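Local coordinates for protein hydrogenase (NiFe) small subunit HydA (Allochromatium vinosum, PDB 3MYR) that is the electron-transfer subunit of a heterodimeric [NiFe] hydrogenase, carrying two [4Fe-4S] clusters and one [3Fe-4S] cluster, and probably relays electrons from hydrogen oxidation to an acceptor, at residues E30-D35 with V153-I158. Residues are numbered along the deposited sequence; the frame is centred on the assembly and turned at random.
Sequences EDLILD and VITGVI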
loop_
_atom_site.group_PDB
_atom_site.type_symbol
_atom_site.label_atom_id
_atom_site.label_comp_id
_atom_site.label_asym_id
_atom_site.label_seq_id
_atom_site.Cartn_x
_atom_site.Cartn_y
_atom_site.Cartn_z
ATOM N N GLU A 30 -14.151 0.218 -12.521
ATOM C CA GLU A 30 -14.163 -0.147 -13.933
ATOM C C GLU A 30 -15.443 0.261 -14.702
ATOM O O GLU A 30 -15.329 0.784 -15.820
ATOM C CB GLU A 30 -13.768 -1.605 -14.191
ATOM C CG GLU A 30 -14.684 -2.722 -13.637
ATOM C CD GLU A 30 -14.463 -3.038 -12.104
ATOM O OE1 GLU A 30 -14.956 -4.093 -11.638
ATOM O OE2 GLU A 30 -13.834 -2.231 -11.363
ATOM N N ASP A 31 -16.637 0.096 -14.124
ATOM C CA ASP A 31 -17.797 0.651 -14.769
ATOM C C ASP A 31 -17.769 2.179 -14.901
ATOM O O ASP A 31 -18.153 2.736 -15.959
ATOM C CB ASP A 31 -19.099 0.170 -14.131
ATOM C CG ASP A 31 -19.332 -1.346 -14.340
ATOM O OD1 ASP A 31 -19.928 -1.931 -13.419
ATOM O OD2 ASP A 31 -18.892 -1.950 -15.379
ATOM N N LEU A 32 -17.183 2.849 -13.919
ATOM C CA LEU A 32 -17.113 4.313 -13.989
ATOM C C LEU A 32 -16.220 4.722 -15.137
ATOM O O LEU A 32 -16.587 5.587 -15.922
ATOM C CB LEU A 32 -16.571 4.927 -12.701
ATOM C CG LEU A 32 -17.539 5.018 -11.518
ATOM C CD1 LEU A 32 -16.711 5.433 -10.266
ATOM C CD2 LEU A 32 -18.621 6.060 -11.795
ATOM N N ILE A 33 -15.058 4.103 -15.187
ATOM C CA ILE A 33 -13.998 4.432 -16.105
ATOM C C ILE A 33 -14.402 4.110 -17.538
ATOM O O ILE A 33 -14.044 4.873 -18.487
ATOM C CB ILE A 33 -12.744 3.617 -15.713
ATOM C CG1 ILE A 33 -11.951 4.345 -14.652
ATOM C CG2 ILE A 33 -11.888 3.183 -16.896
ATOM C CD1 ILE A 33 -10.707 3.416 -14.269
ATOM N N LEU A 34 -15.145 3.018 -17.728
ATOM C CA LEU A 34 -15.571 2.660 -19.090
ATOM C C LEU A 34 -16.819 3.416 -19.539
ATOM O O LEU A 34 -16.942 3.776 -20.753
ATOM C CB LEU A 34 -15.800 1.161 -19.225
ATOM C CG LEU A 34 -14.505 0.328 -19.125
ATOM C CD1 LEU A 34 -14.794 -1.156 -19.003
ATOM C CD2 LEU A 34 -13.559 0.580 -20.345
ATOM N N ASP A 35 -17.749 3.630 -18.598
ATOM C CA ASP A 35 -19.112 4.045 -18.949
ATOM C C ASP A 35 -19.549 5.422 -18.506
ATOM O O ASP A 35 -20.409 6.008 -19.136
ATOM C CB ASP A 35 -20.184 3.004 -18.551
ATOM C CG ASP A 35 -19.955 1.634 -19.225
ATOM O OD1 ASP A 35 -19.718 1.615 -20.458
ATOM O OD2 ASP A 35 -19.898 0.586 -18.507
ATOM N N VAL A 153 -19.075 5.573 -0.194
ATOM C CA VAL A 153 -19.262 7.034 -0.049
ATOM C C VAL A 153 -18.542 7.756 -1.156
ATOM O O VAL A 153 -19.073 8.711 -1.740
ATOM C CB VAL A 153 -18.809 7.524 1.339
ATOM C CG1 VAL A 153 -18.709 9.061 1.376
ATOM C CG2 VAL A 153 -19.775 6.987 2.399
ATOM N N ILE A 154 -17.304 7.365 -1.440
ATOM C CA ILE A 154 -16.581 7.990 -2.574
ATOM C C ILE A 154 -17.374 7.851 -3.880
ATOM O O ILE A 154 -17.631 8.828 -4.537
ATOM C CB ILE A 154 -15.183 7.444 -2.735
ATOM C CG1 ILE A 154 -14.446 7.570 -1.396
ATOM C CG2 ILE A 154 -14.374 8.220 -3.827
ATOM C CD1 ILE A 154 -13.110 6.787 -1.390
ATOM N N THR A 155 -17.776 6.642 -4.256
ATOM C CA THR A 155 -18.467 6.511 -5.530
ATOM C C THR A 155 -19.909 7.066 -5.416
ATOM O O THR A 155 -20.471 7.461 -6.399
ATOM C CB THR A 155 -18.507 5.020 -5.998
ATOM O OG1 THR A 155 -19.037 4.214 -4.929
ATOM C CG2 THR A 155 -17.101 4.500 -6.262
ATOM N N GLY A 156 -20.512 6.999 -4.241
ATOM C CA GLY A 156 -21.801 7.641 -3.959
ATOM C C GLY A 156 -21.847 9.150 -4.277
ATOM O O GLY A 156 -22.802 9.645 -4.887
ATOM N N VAL A 157 -20.810 9.859 -3.869
ATOM C CA VAL A 157 -20.687 11.268 -4.141
ATOM C C VAL A 157 -20.498 11.462 -5.625
ATOM O O VAL A 157 -21.122 12.341 -6.233
ATOM C CB VAL A 157 -19.464 11.842 -3.415
ATOM C CG1 VAL A 157 -19.178 13.320 -3.878
ATOM C CG2 VAL A 157 -19.756 11.911 -1.899
ATOM N N ILE A 158 -19.637 10.662 -6.228
ATOM C CA ILE A 158 -19.430 10.786 -7.646
ATOM C C ILE A 158 -20.713 10.485 -8.417
ATOM O O ILE A 158 -21.047 11.225 -9.332
ATOM C CB ILE A 158 -18.276 9.870 -8.128
ATOM C CG1 ILE A 158 -16.959 10.369 -7.532
ATOM C CG2 ILE A 158 -18.217 9.836 -9.676
ATOM C CD1 ILE A 158 -15.792 9.341 -7.683
#
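Leu32, on helix 29-36, reaches across to Thr155 and Ile158 on helix 151-164, joining two helices of the N-terminal, flavodoxin-like domain that carries one of the [4Fe-4S] clusters. The closest CA atoms, those of Leu32 and Thr155, are 8.8 Å apart, so side chains and not backbones make the contact. The two methyls of Leu32 fill the space between. CD1 of Leu32 meets Thr155 CG2 at 4.1 Å, and CD2 of Leu32 lies 4.3 Å from Ile158 CG2. Thr155 and Ile158 sit nearly one turn apart on their helix, and the two branches of Leu32 divide between them. Its chi1 of -78° sets CG anti to the carbonyl carbon. A chi2 of 170° then carries CD1 on, anti to CA, to reach Thr155, while CD2 branches off to Ile158. Thr155 turns its two branches to different uses. CG2 faces the leucine, while OG1 makes a weak hydrogen bond to the carbonyl O of Pro151 in its own helix. Pro27 touches both Leu32 and Thr155, and Leu21 of helix 16-23 also packs on Thr155. Elsewhere on helix 29-36, Glu30, Asp31 and Asp35 form salt bridges to arginines of the large subunit. The buried contact is small, 106 Å² over both sides. With no directional bond between the segments to fix their mutual orientation, this join rests on shape and burial.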